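Local atomic coordinates of clavulanic acid biosynthesis oligopeptide binding protein 2 (Streptomyces clavuligerus, PDB entry 2WOL), a protein that probably binds oligopeptides as a family 5 extracellular solute-binding protein belonging to the clavulanic acid biosynthetic pathway. Residues A82-G90 with T100-R108; R61-T72 with W234-R242. All coordinates share one frame; numbering follows the deposited sequence.

Contact 1: residues A82-G90 with T100-R108; sequences APDLAEGPG and TYRLRRGLR
Tyr101 lays one face of its ring over the backbone of Gly90, with CE2 only 3.3 Å from Gly90 CA, while the methyl of Ala86 meets the same ring at its edge, CB lying 4.1 Å from CD2. The phenol hydroxyl is bound beyond the two segments by Asp184, which also takes the N-H of Gly90. Next to the ring, a single beta bridge joins Ala86 to Leu103: Glu87 N donates to Arg102 O (2.8 Å) and Arg104 N to Leu85 O (2.9 Å, 172° at the hydrogen). Arg104, extended from CG to NE, runs its methylenes past Leu85 O and reaches Asp84 O through NE in a weak bond of 3.2 Å; a water links its NH2 to Ala86 O. Glu87, in the conformer described here, crosses Arg102 at about a right angle, whereas the guanidinium of Arg102 turns off to Glu91. Leu85 CD2 abuts Leu107 CD1 at 3.5 Å, both residues being buried. Backbone bonds thus fix the pairing of the two segments, and the contact engages Arg104 through main-chain oxygens, directly or by way of water, while the carboxylates of Asp84 and Glu87 stand nearby without touching its guanidinium.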
ATOM      1  N   ALA A  82      -6.549  11.856  10.594  1.00 10.68           N
ATOM      2  CA  ALA A  82      -7.377  12.858  11.264  1.00 10.84           C
ATOM      3  C   ALA A  82      -8.444  12.165  12.120  1.00 11.17           C
ATOM      4  O   ALA A  82      -8.788  11.012  11.857  1.00 10.61           O
ATOM      5  CB  ALA A  82      -8.033  13.763  10.222  1.00 11.22           C
ATOM      6  N   PRO A  83      -8.963  12.852  13.158  1.00 11.16           N
ATOM      7  CA  PRO A  83      -9.999  12.232  13.987  1.00 11.21           C
ATOM      8  C   PRO A  83     -11.220  11.845  13.167  1.00 11.18           C
ATOM      9  O   PRO A  83     -11.694  12.638  12.349  1.00 11.77           O
ATOM     10  CB  PRO A  83     -10.371  13.343  14.979  1.00 11.44           C
ATOM     11  CG  PRO A  83      -9.226  14.262  14.989  1.00 11.78           C
ATOM     12  CD  PRO A  83      -8.627  14.210  13.621  1.00 11.27           C
ATOM     13  N   ASP A  84     -11.705  10.626  13.378  1.00 10.50           N
ATOM     14  CA  ASP A  84     -12.905  10.139  12.712  1.00 10.55           C
ATOM     15  C   ASP A  84     -13.932   9.767  13.781  1.00 10.74           C
ATOM     16  O   ASP A  84     -14.762  10.598  14.152  1.00 10.64           O
ATOM     17  CB  ASP A  84     -12.559   8.967  11.778  1.00 10.34           C
ATOM     18  CG  ASP A  84     -13.767   8.417  11.029  1.00 10.61           C
ATOM     19  OD1 ASP A  84     -14.868   9.006  11.097  1.00 10.27           O
ATOM     20  OD2 ASP A  84     -13.603   7.376  10.357  1.00 10.15           O
ATOM     21  N   LEU A  85     -13.869   8.541  14.297  1.00 10.63           N
ATOM     22  CA  LEU A  85     -14.723   8.165  15.426  1.00 11.01           C
ATOM     23  C   LEU A  85     -14.226   8.798  16.717  1.00 11.37           C
ATOM     24  O   LEU A  85     -15.019   9.080  17.615  1.00 11.78           O
ATOM     25  CB  LEU A  85     -14.816   6.645  15.584  1.00 10.78           C
ATOM     26  CG  LEU A  85     -15.580   5.869  14.512  1.00 11.39           C
ATOM     27  CD1 LEU A  85     -15.338   4.386  14.686  1.00 11.12           C
ATOM     28  CD2 LEU A  85     -17.071   6.170  14.551  1.00 11.37           C
ATOM     29  N   ALA A  86     -12.915   9.010  16.809  1.00 11.77           N
ATOM     30  CA  ALA A  86     -12.319   9.700  17.950  1.00 12.51           C
ATOM     31  C   ALA A  86     -12.570  11.200  17.861  1.00 13.30           C
ATOM     32  O   ALA A  86     -12.689  11.754  16.766  1.00 13.63           O
ATOM     33  CB  ALA A  86     -10.829   9.417  18.034  1.00 12.59           C
ATOM     34  N   GLU A  87     -12.647  11.854  19.014  1.00 14.26           N
ATOM     35  CA  GLU A  87     -12.865  13.302  19.036  1.00 14.94           C
ATOM     36  C   GLU A  87     -11.582  14.079  18.743  1.00 14.89           C
ATOM     37  O   GLU A  87     -11.637  15.235  18.312  1.00 15.74           O
ATOM     38  CB  GLU A  87     -13.427  13.727  20.395  0.50 14.87           C
ATOM     39  CG  GLU A  87     -14.746  13.053  20.762  0.50 15.23           C
ATOM     40  CD  GLU A  87     -15.149  13.287  22.207  0.50 15.60           C
ATOM     41  OE1 GLU A  87     -14.319  13.058  23.115  0.50 16.33           O
ATOM     42  OE2 GLU A  87     -16.309  13.686  22.434  0.50 17.29           O
ATOM     43  N   GLY A  88     -10.437  13.440  18.974  1.00 14.61           N
ATOM     44  CA  GLY A  88      -9.134  14.028  18.685  1.00 14.14           C
ATOM     45  C   GLY A  88      -8.114  12.970  18.300  1.00 14.01           C
ATOM     46  O   GLY A  88      -8.390  11.775  18.421  1.00 13.79           O
ATOM     47  N   PRO A  89      -6.923  13.399  17.837  1.00 13.91           N
ATOM     48  CA  PRO A  89      -5.864  12.436  17.524  1.00 13.74           C
ATOM     49  C   PRO A  89      -5.412  11.666  18.763  1.00 13.74           C
ATOM     50  O   PRO A  89      -5.623  12.120  19.893  1.00 13.67           O
ATOM     51  CB  PRO A  89      -4.721  13.316  17.000  1.00 13.81           C
ATOM     52  CG  PRO A  89      -5.357  14.606  16.633  1.00 14.27           C
ATOM     53  CD  PRO A  89      -6.496  14.783  17.576  1.00 14.16           C
ATOM     54  N   GLY A  90      -4.798  10.507  18.547  1.00 13.64           N
ATOM     55  CA  GLY A  90      -4.292   9.692  19.648  1.00 14.19           C
ATOM     56  C   GLY A  90      -3.472  10.495  20.632  1.00 14.73           C
ATOM     57  O   GLY A  90      -2.578  11.245  20.240  1.00 14.46           O
ATOM     58  N   THR A 100      -4.121   6.857  23.803  1.00 12.30           N
ATOM     59  CA  THR A 100      -5.478   6.998  24.311  1.00 12.20           C
ATOM     60  C   THR A 100      -6.367   7.724  23.301  1.00 11.90           C
ATOM     61  O   THR A 100      -5.968   8.738  22.721  1.00 11.96           O
ATOM     62  CB  THR A 100      -5.464   7.761  25.661  1.00 12.11           C
ATOM     63  OG1 THR A 100      -4.625   7.065  26.590  1.00 13.07           O
ATOM     64  CG2 THR A 100      -6.862   7.901  26.243  1.00 12.73           C
ATOM     65  N   TYR A 101      -7.568   7.187  23.091  1.00 11.61           N
ATOM     66  CA  TYR A 101      -8.572   7.780  22.207  1.00 11.69           C
ATOM     67  C   TYR A 101      -9.891   7.933  22.943  1.00 12.56           C
ATOM     68  O   TYR A 101     -10.231   7.122  23.814  1.00 12.42           O
ATOM     69  CB  TYR A 101      -8.793   6.921  20.953  1.00 11.20           C
ATOM     70  CG  TYR A 101      -7.564   6.748  20.092  1.00 10.78           C
ATOM     71  CD1 TYR A 101      -6.635   5.748  20.374  1.00  9.87           C
ATOM     72  CD2 TYR A 101      -7.332   7.578  18.994  1.00 10.58           C
ATOM     73  CE1 TYR A 101      -5.500   5.577  19.593  1.00  9.72           C
ATOM     74  CE2 TYR A 101      -6.197   7.417  18.202  1.00  9.70           C
ATOM     75  CZ  TYR A 101      -5.285   6.413  18.512  1.00 10.49           C
ATOM     76  OH  TYR A 101      -4.149   6.225  17.756  1.00 10.88           O
ATOM     77  N   ARG A 102     -10.629   8.975  22.576  1.00 13.05           N
ATOM     78  CA  ARG A 102     -11.927   9.271  23.169  1.00 14.47           C
ATOM     79  C   ARG A 102     -12.970   9.281  22.066  1.00 14.74           C
ATOM     80  O   ARG A 102     -12.883  10.071  21.126  1.00 14.81           O
ATOM     81  CB  ARG A 102     -11.876  10.604  23.927  1.00 14.34           C
ATOM     82  CG  ARG A 102     -10.698  10.649  24.889  1.00 15.36           C
ATOM     83  CD  ARG A 102     -10.584  11.916  25.724  1.00 15.69           C
ATOM     84  NE  ARG A 102      -9.307  11.885  26.437  1.00 18.30           N
ATOM     85  CZ  ARG A 102      -9.077  11.191  27.551  1.00 18.90           C
ATOM     86  NH1 ARG A 102     -10.048  10.482  28.116  1.00 20.63           N
ATOM     87  NH2 ARG A 102      -7.874  11.211  28.105  1.00 19.03           N
ATOM     88  N   LEU A 103     -13.938   8.381  22.178  1.00 15.28           N
ATOM     89  CA  LEU A 103     -14.919   8.160  21.123  1.00 16.28           C
ATOM     90  C   LEU A 103     -16.071   9.151  21.172  1.00 16.55           C
ATOM     91  O   LEU A 103     -16.521   9.550  22.253  1.00 16.70           O
ATOM     92  CB  LEU A 103     -15.472   6.736  21.201  1.00 16.36           C
ATOM     93  CG  LEU A 103     -14.639   5.582  20.638  1.00 17.11           C
ATOM     94  CD1 LEU A 103     -13.483   5.211  21.564  1.00 17.55           C
ATOM     95  CD2 LEU A 103     -15.544   4.377  20.406  1.00 17.15           C
ATOM     96  N   ARG A 104     -16.548   9.542  19.993  1.00 16.77           N
ATOM     97  CA  ARG A 104     -17.785  10.312  19.872  1.00 17.23           C
ATOM     98  C   ARG A 104     -18.952   9.512  20.448  1.00 17.66           C
ATOM     99  O   ARG A 104     -19.000   8.287  20.315  1.00 17.54           O
ATOM    100  CB  ARG A 104     -18.063  10.661  18.410  1.00 17.36           C
ATOM    101  CG  ARG A 104     -17.084  11.643  17.798  1.00 17.64           C
ATOM    102  CD  ARG A 104     -17.280  11.707  16.295  1.00 19.19           C
ATOM    103  NE  ARG A 104     -16.540  12.807  15.686  1.00 21.10           N
ATOM    104  CZ  ARG A 104     -17.011  14.046  15.553  1.00 22.39           C
ATOM    105  NH1 ARG A 104     -18.228  14.356  15.983  1.00 22.91           N
ATOM    106  NH2 ARG A 104     -16.263  14.979  14.981  1.00 23.24           N
ATOM    107  N   ARG A 105     -19.880  10.212  21.096  1.00 18.21           N
ATOM    108  CA  ARG A 105     -20.998   9.574  21.789  1.00 18.89           C
ATOM    109  C   ARG A 105     -22.199   9.395  20.868  1.00 18.55           C
ATOM    110  O   ARG A 105     -22.382  10.152  19.912  1.00 18.73           O
ATOM    111  CB  ARG A 105     -21.424  10.409  23.006  1.00 19.33           C
ATOM    112  CG  ARG A 105     -20.310  11.192  23.692  1.00 21.67           C
ATOM    113  CD  ARG A 105     -19.791  10.503  24.944  1.00 25.25           C
ATOM    114  NE  ARG A 105     -18.904  11.385  25.705  1.00 27.53           N
ATOM    115  CZ  ARG A 105     -18.373  11.094  26.892  1.00 28.85           C
ATOM    116  NH1 ARG A 105     -18.632   9.933  27.484  1.00 29.94           N
ATOM    117  NH2 ARG A 105     -17.579  11.973  27.492  1.00 29.81           N
ATOM    118  N   GLY A 106     -23.015   8.388  21.165  1.00 18.35           N
ATOM    119  CA  GLY A 106     -24.296   8.187  20.490  1.00 18.06           C
ATOM    120  C   GLY A 106     -24.257   7.721  19.046  1.00 17.84           C
ATOM    121  O   GLY A 106     -25.267   7.804  18.345  1.00 17.81           O
ATOM    122  N   LEU A 107     -23.107   7.221  18.599  1.00 17.48           N
ATOM    123  CA  LEU A 107     -22.970   6.738  17.224  1.00 17.06           C
ATOM    124  C   LEU A 107     -23.504   5.315  17.093  1.00 16.53           C
ATOM    125  O   LEU A 107     -23.505   4.556  18.063  1.00 16.34           O
ATOM    126  CB  LEU A 107     -21.518   6.828  16.749  1.00 17.35           C
ATOM    127  CG  LEU A 107     -20.831   8.197  16.837  1.00 17.77           C
ATOM    128  CD1 LEU A 107     -19.559   8.190  16.020  1.00 17.97           C
ATOM    129  CD2 LEU A 107     -21.733   9.328  16.367  1.00 18.45           C
ATOM    130  N   ARG A 108     -23.963   4.967  15.894  1.00 15.92           N
ATOM    131  CA  ARG A 108     -24.706   3.726  15.684  1.00 15.66           C
ATOM    132  C   ARG A 108     -24.290   2.972  14.422  1.00 14.59           C
ATOM    133  O   ARG A 108     -23.875   3.581  13.434  1.00 14.50           O
ATOM    134  CB  ARG A 108     -26.212   4.022  15.624  1.00 15.58           C
ATOM    135  CG  ARG A 108     -26.840   4.419  16.958  1.00 16.50           C
ATOM    136  CD  ARG A 108     -28.284   4.863  16.776  1.00 17.53           C
ATOM    137  NE  ARG A 108     -28.920   5.184  18.054  1.00 22.46           N
ATOM    138  CZ  ARG A 108     -30.211   5.479  18.206  1.00 24.58           C
ATOM    139  NH1 ARG A 108     -31.031   5.498  17.160  1.00 26.19           N
ATOM    140  NH2 ARG A 108     -30.687   5.755  19.415  1.00 25.57           N
TER
HETATM  141  O   HOH W   1     -13.857  13.624  15.152  1.00 24.48           O
HETATM  142  O   HOH W   2     -15.914  10.824  24.463  1.00 22.01           O
HETATM  143  O   HOH W   3     -19.278  13.081  21.062  1.00 37.06           O
HETATM  144  O   HOH W   4      -9.222  10.972  21.075  1.00 13.49           O

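Contact 2: residues R61-T72 with W234-R242; sequences RLLNRTLMAYPT and WDRATDPIR
Arg65 reaches from the 61-72 segment into the 234-242 loop, and nearly every atom along it meets something. Its CB lies 4.2 Å from Arg242 NH2, and CG then settles over one face of the Arg242 guanidinium, 3.6 Å from NH1. CD comes up to the indole edge of Trp234. The chain bends at this point (chi3 66°), bringing the guanidinium over the Asp239 carboxylate, the two planes stacked 24° apart. Arg65 NE is 3.5 Å from Asp239 OD2, a salt bridge of charge alone, since no N-H points at that oxygen. At the tip, Arg65 NH1 donates in plane to Thr238 OG1 (3.1 Å) and Arg65 NH2 to Thr238 O (2.8 Å), from above the carbonyl plane. Asp239 OD2 also accepts from Trp234 NE1 and Arg242 NH1. Asp84, outside the two segments, pairs with both arginines, and the two carboxylates together probably offset their closeness. Arg242 NE in turn holds Arg61 O at 2.7 Å, and Thr72 OG1 donates to Ile241 O at 2.6 Å. Two Asx turns, at Asp235 and Asp239, shape the loop. It connects strands 225-230 and 248-253 of the mixed five-stranded sheet and packs against residues of helix 54-63 and the short strand 68-69.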
ATOM      1  N   ARG A  61     -13.644   2.987   3.171  1.00  7.04           N
ATOM      2  CA  ARG A  61     -13.932   4.351   3.617  1.00  7.16           C
ATOM      3  C   ARG A  61     -15.428   4.686   3.485  1.00  7.41           C
ATOM      4  O   ARG A  61     -15.925   5.584   4.156  1.00  8.17           O
ATOM      5  CB  ARG A  61     -13.053   5.371   2.883  1.00  7.30           C
ATOM      6  CG  ARG A  61     -11.621   5.398   3.403  1.00  7.22           C
ATOM      7  CD  ARG A  61     -10.654   6.111   2.464  1.00  5.86           C
ATOM      8  NE  ARG A  61     -10.902   7.550   2.301  1.00  7.42           N
ATOM      9  CZ  ARG A  61     -10.591   8.490   3.194  1.00  7.92           C
ATOM     10  NH1 ARG A  61     -10.064   8.173   4.374  1.00  7.85           N
ATOM     11  NH2 ARG A  61     -10.832   9.764   2.912  1.00  8.71           N
ATOM     12  N   LEU A  62     -16.137   3.953   2.628  1.00  7.41           N
ATOM     13  CA  LEU A  62     -17.594   4.108   2.498  1.00  7.80           C
ATOM     14  C   LEU A  62     -18.376   3.266   3.501  1.00  8.14           C
ATOM     15  O   LEU A  62     -19.499   3.618   3.876  1.00  8.26           O
ATOM     16  CB  LEU A  62     -18.058   3.720   1.092  1.00  7.78           C
ATOM     17  CG  LEU A  62     -17.701   4.633  -0.084  1.00  8.04           C
ATOM     18  CD1 LEU A  62     -16.308   4.323  -0.627  1.00  8.52           C
ATOM     19  CD2 LEU A  62     -18.733   4.476  -1.185  1.00  8.57           C
ATOM     20  N   LEU A  63     -17.783   2.144   3.909  1.00  8.63           N
ATOM     21  CA  LEU A  63     -18.483   1.114   4.682  1.00  9.29           C
ATOM     22  C   LEU A  63     -18.269   1.189   6.187  1.00  9.64           C
ATOM     23  O   LEU A  63     -19.178   0.881   6.960  1.00 10.23           O
ATOM     24  CB  LEU A  63     -18.073  -0.275   4.184  1.00  9.26           C
ATOM     25  CG  LEU A  63     -18.498  -0.673   2.771  1.00  9.75           C
ATOM     26  CD1 LEU A  63     -17.774  -1.945   2.361  1.00 11.29           C
ATOM     27  CD2 LEU A  63     -20.006  -0.854   2.692  1.00 10.85           C
ATOM     28  N   ASN A  64     -17.069   1.563   6.611  1.00  9.99           N
ATOM     29  CA  ASN A  64     -16.745   1.533   8.029  1.00 10.13           C
ATOM     30  C   ASN A  64     -15.900   2.703   8.464  1.00 10.30           C
ATOM     31  O   ASN A  64     -14.922   3.058   7.803  1.00 11.55           O
ATOM     32  CB  ASN A  64     -16.053   0.220   8.398  1.00 10.05           C
ATOM     33  CG  ASN A  64     -17.008  -0.956   8.403  1.00  9.76           C
ATOM     34  OD1 ASN A  64     -17.907  -1.038   9.245  1.00  9.70           O
ATOM     35  ND2 ASN A  64     -16.829  -1.869   7.453  1.00  9.52           N
ATOM     36  N   ARG A  65     -16.286   3.303   9.581  1.00  9.76           N
ATOM     37  CA  ARG A  65     -15.492   4.348  10.194  1.00  9.42           C
ATOM     38  C   ARG A  65     -14.437   3.733  11.106  1.00  9.28           C
ATOM     39  O   ARG A  65     -14.525   2.561  11.475  1.00  9.14           O
ATOM     40  CB  ARG A  65     -16.393   5.310  10.965  1.00  9.42           C
ATOM     41  CG  ARG A  65     -17.420   6.015  10.091  1.00 10.09           C
ATOM     42  CD  ARG A  65     -18.301   6.935  10.912  1.00 10.92           C
ATOM     43  NE  ARG A  65     -17.551   8.049  11.480  1.00 10.79           N
ATOM     44  CZ  ARG A  65     -18.102   9.059  12.150  1.00 11.59           C
ATOM     45  NH1 ARG A  65     -19.412   9.097  12.344  1.00 11.60           N
ATOM     46  NH2 ARG A  65     -17.339  10.032  12.629  1.00 11.87           N
ATOM     47  N   THR A  66     -13.436   4.533  11.454  1.00  9.04           N
ATOM     48  CA  THR A  66     -12.327   4.097  12.294  1.00  9.16           C
ATOM     49  C   THR A  66     -12.037   5.216  13.293  1.00  9.08           C
ATOM     50  O   THR A  66     -12.593   6.310  13.165  1.00  9.37           O
ATOM     51  CB  THR A  66     -11.076   3.788  11.438  1.00  9.22           C
ATOM     52  OG1 THR A  66     -10.903   4.827  10.465  1.00  9.84           O
ATOM     53  CG2 THR A  66     -11.234   2.461  10.700  1.00  9.26           C
ATOM     54  N   LEU A  67     -11.195   4.960  14.289  1.00  8.69           N
ATOM     55  CA  LEU A  67     -10.856   6.004  15.265  1.00  8.62           C
ATOM     56  C   LEU A  67     -10.267   7.217  14.562  1.00  8.67           C
ATOM     57  O   LEU A  67     -10.671   8.362  14.821  1.00  8.61           O
ATOM     58  CB  LEU A  67      -9.895   5.481  16.335  1.00  8.58           C
ATOM     59  CG  LEU A  67     -10.481   4.532  17.384  1.00  9.07           C
ATOM     60  CD1 LEU A  67      -9.361   3.910  18.197  1.00 10.20           C
ATOM     61  CD2 LEU A  67     -11.469   5.250  18.297  1.00  9.35           C
ATOM     62  N   MET A  68      -9.316   6.942  13.670  1.00  8.84           N
ATOM     63  CA  MET A  68      -8.651   7.951  12.854  1.00  8.82           C
ATOM     64  C   MET A  68      -8.878   7.590  11.396  1.00  8.86           C
ATOM     65  O   MET A  68      -9.079   6.426  11.074  1.00  8.87           O
ATOM     66  CB  MET A  68      -7.148   7.963  13.140  1.00  8.97           C
ATOM     67  CG  MET A  68      -6.790   8.170  14.607  1.00  9.65           C
ATOM     68  SD  MET A  68      -7.204   9.831  15.187  1.00 10.71           S
ATOM     69  CE  MET A  68      -6.048  10.823  14.240  1.00 10.74           C
ATOM     70  N   ALA A  69      -8.851   8.582  10.513  1.00  9.13           N
ATOM     71  CA  ALA A  69      -8.994   8.323   9.079  1.00  9.20           C
ATOM     72  C   ALA A  69      -8.181   9.321   8.283  1.00  9.20           C
ATOM     73  O   ALA A  69      -7.960  10.443   8.734  1.00  9.47           O
ATOM     74  CB  ALA A  69     -10.460   8.387   8.662  1.00  9.37           C
ATOM     75  N   TYR A  70      -7.733   8.924   7.097  1.00  9.17           N
ATOM     76  CA  TYR A  70      -7.078   9.889   6.220  1.00  9.05           C
ATOM     77  C   TYR A  70      -8.103  10.933   5.785  1.00  9.31           C
ATOM     78  O   TYR A  70      -9.208  10.586   5.369  1.00  9.25           O
ATOM     79  CB  TYR A  70      -6.362   9.191   5.055  1.00  9.01           C
ATOM     80  CG  TYR A  70      -5.295   8.270   5.595  1.00  8.53           C
ATOM     81  CD1 TYR A  70      -5.541   6.908   5.755  1.00  8.49           C
ATOM     82  CD2 TYR A  70      -4.064   8.775   6.020  1.00  7.89           C
ATOM     83  CE1 TYR A  70      -4.580   6.063   6.294  1.00  9.24           C
ATOM     84  CE2 TYR A  70      -3.092   7.938   6.568  1.00  8.03           C
ATOM     85  CZ  TYR A  70      -3.364   6.581   6.704  1.00  8.78           C
ATOM     86  OH  TYR A  70      -2.422   5.737   7.249  1.00  9.47           O
ATOM     87  N   PRO A  71      -7.757  12.219   5.936  1.00 10.01           N
ATOM     88  CA  PRO A  71      -8.740  13.259   5.661  1.00 10.51           C
ATOM     89  C   PRO A  71      -9.070  13.358   4.177  1.00 10.61           C
ATOM     90  O   PRO A  71      -8.328  12.840   3.329  1.00 10.84           O
ATOM     91  CB  PRO A  71      -8.059  14.536   6.168  1.00 10.91           C
ATOM     92  CG  PRO A  71      -6.616  14.249   6.124  1.00 11.15           C
ATOM     93  CD  PRO A  71      -6.462  12.771   6.376  1.00  9.91           C
ATOM     94  N   THR A  72     -10.194  13.999   3.881  1.00 10.66           N
ATOM     95  CA  THR A  72     -10.627  14.202   2.504  1.00 11.28           C
ATOM     96  C   THR A  72      -9.901  15.432   1.958  1.00 11.59           C
ATOM     97  O   THR A  72     -10.403  16.555   2.012  1.00 11.99           O
ATOM     98  CB  THR A  72     -12.164  14.318   2.428  1.00 11.31           C
ATOM     99  OG1 THR A  72     -12.742  13.157   3.038  1.00 12.59           O
ATOM    100  CG2 THR A  72     -12.652  14.414   0.984  1.00 11.72           C
ATOM    101  N   TRP A 234     -26.189   6.159  10.041  1.00 12.98           N
ATOM    102  CA  TRP A 234     -24.998   6.997   9.971  1.00 13.06           C
ATOM    103  C   TRP A 234     -25.417   8.462  10.081  1.00 13.52           C
ATOM    104  O   TRP A 234     -26.386   8.881   9.450  1.00 13.87           O
ATOM    105  CB  TRP A 234     -24.226   6.725   8.678  1.00 12.47           C
ATOM    106  CG  TRP A 234     -23.088   7.667   8.397  1.00 11.36           C
ATOM    107  CD1 TRP A 234     -21.816   7.607   8.902  1.00 10.92           C
ATOM    108  CD2 TRP A 234     -23.113   8.797   7.514  1.00 10.83           C
ATOM    109  NE1 TRP A 234     -21.051   8.630   8.390  1.00 10.83           N
ATOM    110  CE2 TRP A 234     -21.826   9.379   7.541  1.00 10.66           C
ATOM    111  CE3 TRP A 234     -24.102   9.378   6.707  1.00 11.01           C
ATOM    112  CZ2 TRP A 234     -21.502  10.512   6.789  1.00 10.67           C
ATOM    113  CZ3 TRP A 234     -23.775  10.505   5.958  1.00 11.27           C
ATOM    114  CH2 TRP A 234     -22.488  11.059   6.010  1.00 11.53           C
ATOM    115  N   ASP A 235     -24.689   9.219  10.896  1.00 14.05           N
ATOM    116  CA  ASP A 235     -25.047  10.599  11.210  1.00 14.82           C
ATOM    117  C   ASP A 235     -24.038  11.570  10.616  1.00 14.92           C
ATOM    118  O   ASP A 235     -22.924  11.729  11.121  1.00 14.70           O
ATOM    119  CB  ASP A 235     -25.169  10.789  12.727  1.00 15.32           C
ATOM    120  CG  ASP A 235     -25.733  12.157  13.120  1.00 16.41           C
ATOM    121  OD1 ASP A 235     -25.823  13.071  12.269  1.00 18.20           O
ATOM    122  OD2 ASP A 235     -26.087  12.317  14.308  1.00 18.57           O
ATOM    123  N   ARG A 236     -24.468  12.226   9.545  1.00 15.18           N
ATOM    124  CA  ARG A 236     -23.672  13.199   8.802  1.00 15.96           C
ATOM    125  C   ARG A 236     -23.013  14.256   9.697  1.00 15.96           C
ATOM    126  O   ARG A 236     -21.860  14.635   9.479  1.00 15.94           O
ATOM    127  CB  ARG A 236     -24.579  13.866   7.768  1.00 16.13           C
ATOM    128  CG  ARG A 236     -23.892  14.754   6.765  1.00 17.74           C
ATOM    129  CD  ARG A 236     -24.917  15.266   5.761  1.00 17.92           C
ATOM    130  NE  ARG A 236     -25.414  14.209   4.877  1.00 18.16           N
ATOM    131  CZ  ARG A 236     -24.756  13.766   3.811  1.00 16.91           C
ATOM    132  NH1 ARG A 236     -23.573  14.283   3.506  1.00 18.53           N
ATOM    133  NH2 ARG A 236     -25.273  12.807   3.053  1.00 16.62           N
ATOM    134  N   ALA A 237     -23.744  14.711  10.714  1.00 16.38           N
ATOM    135  CA  ALA A 237     -23.264  15.754  11.624  1.00 16.78           C
ATOM    136  C   ALA A 237     -22.092  15.305  12.495  1.00 16.80           C
ATOM    137  O   ALA A 237     -21.384  16.141  13.068  1.00 17.41           O
ATOM    138  CB  ALA A 237     -24.408  16.265  12.493  1.00 16.84           C
ATOM    139  N   THR A 238     -21.887  13.991  12.584  1.00 16.39           N
ATOM    140  CA  THR A 238     -20.838  13.418  13.433  1.00 16.01           C
ATOM    141  C   THR A 238     -19.607  12.970  12.646  1.00 15.54           C
ATOM    142  O   THR A 238     -18.636  12.488  13.229  1.00 15.65           O
ATOM    143  CB  THR A 238     -21.355  12.213  14.248  1.00 16.09           C
ATOM    144  OG1 THR A 238     -21.558  11.082  13.381  1.00 16.06           O
ATOM    145  CG2 THR A 238     -22.657  12.558  14.960  1.00 16.03           C
ATOM    146  N   ASP A 239     -19.655  13.130  11.327  1.00 15.09           N
ATOM    147  CA  ASP A 239     -18.600  12.617  10.460  1.00 14.36           C
ATOM    148  C   ASP A 239     -17.870  13.759   9.754  1.00 14.55           C
ATOM    149  O   ASP A 239     -18.440  14.389   8.862  1.00 14.68           O
ATOM    150  CB  ASP A 239     -19.197  11.641   9.442  1.00 13.98           C
ATOM    151  CG  ASP A 239     -18.140  10.828   8.717  1.00 12.43           C
ATOM    152  OD1 ASP A 239     -17.083  11.390   8.361  1.00 11.24           O
ATOM    153  OD2 ASP A 239     -18.379   9.623   8.498  1.00 10.55           O
ATOM    154  N   PRO A 240     -16.607  14.029  10.154  1.00 14.57           N
ATOM    155  CA  PRO A 240     -15.812  15.105   9.557  1.00 14.56           C
ATOM    156  C   PRO A 240     -15.103  14.714   8.253  1.00 14.49           C
ATOM    157  O   PRO A 240     -14.408  15.547   7.660  1.00 15.24           O
ATOM    158  CB  PRO A 240     -14.776  15.401  10.642  1.00 14.61           C
ATOM    159  CG  PRO A 240     -14.541  14.071  11.286  1.00 14.82           C
ATOM    160  CD  PRO A 240     -15.860  13.330  11.220  1.00 14.68           C
ATOM    161  N   ILE A 241     -15.279  13.466   7.821  1.00 13.86           N
ATOM    162  CA  ILE A 241     -14.530  12.912   6.686  1.00 13.43           C
ATOM    163  C   ILE A 241     -15.396  12.739   5.431  1.00 12.90           C
ATOM    164  O   ILE A 241     -14.979  13.096   4.323  1.00 12.98           O
ATOM    165  CB  ILE A 241     -13.887  11.525   7.049  1.00 13.53           C
ATOM    166  CG1 ILE A 241     -13.082  11.581   8.365  1.00 14.08           C
ATOM    167  CG2 ILE A 241     -13.070  10.950   5.869  1.00 13.94           C
ATOM    168  CD1 ILE A 241     -11.777  12.366   8.313  1.00 14.95           C
ATOM    169  N   ARG A 242     -16.601  12.205   5.614  1.00 11.84           N
ATOM    170  CA  ARG A 242     -17.369  11.624   4.514  1.00 11.30           C
ATOM    171  C   ARG A 242     -18.590  12.440   4.085  1.00 10.94           C
ATOM    172  O   ARG A 242     -19.519  12.617   4.875  1.00 11.05           O
ATOM    173  CB  ARG A 242     -17.799  10.202   4.888  1.00 11.03           C
ATOM    174  CG  ARG A 242     -16.628   9.295   5.189  1.00 10.60           C
ATOM    175  CD  ARG A 242     -17.049   8.009   5.856  1.00  9.76           C
ATOM    176  NE  ARG A 242     -15.874   7.276   6.314  1.00  9.22           N
ATOM    177  CZ  ARG A 242     -15.225   7.536   7.445  1.00  9.70           C
ATOM    178  NH1 ARG A 242     -15.657   8.494   8.259  1.00  8.99           N
ATOM    179  NH2 ARG A 242     -14.150   6.833   7.770  1.00 10.04           N
TER
HETATM  180  O   HOH W   5     -12.993   4.475   6.812  1.00 14.80           O
HETATM  181  O   HOH W   6     -11.656  15.485   5.996  1.00 14.66           O

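In the fold
The two contacts lie with centres 10 Å apart on the same side of the chain's centre, contact 1 nested within the long loop that contact 2 closes. Strands 68-69 and 82-83 pair antiparallel between them, with Ala82 N 2.7 Å from Ala69 O. Asp84 ties the two contacts together: its OD2 forms a salt bridge of 2.7 Å with Arg242 NH2 and its OD1 another with Arg65, so the arginines of contact 2 share a second carboxylate supplied by contact 1. Packing adds Arg104 CZ at 3.2 Å from Thr238 O. Within the 61-72 segment, the side chain of Tyr70 comes to about 4 Å from a bound glycerol (nearest atoms), probably from the crystallisation liquor.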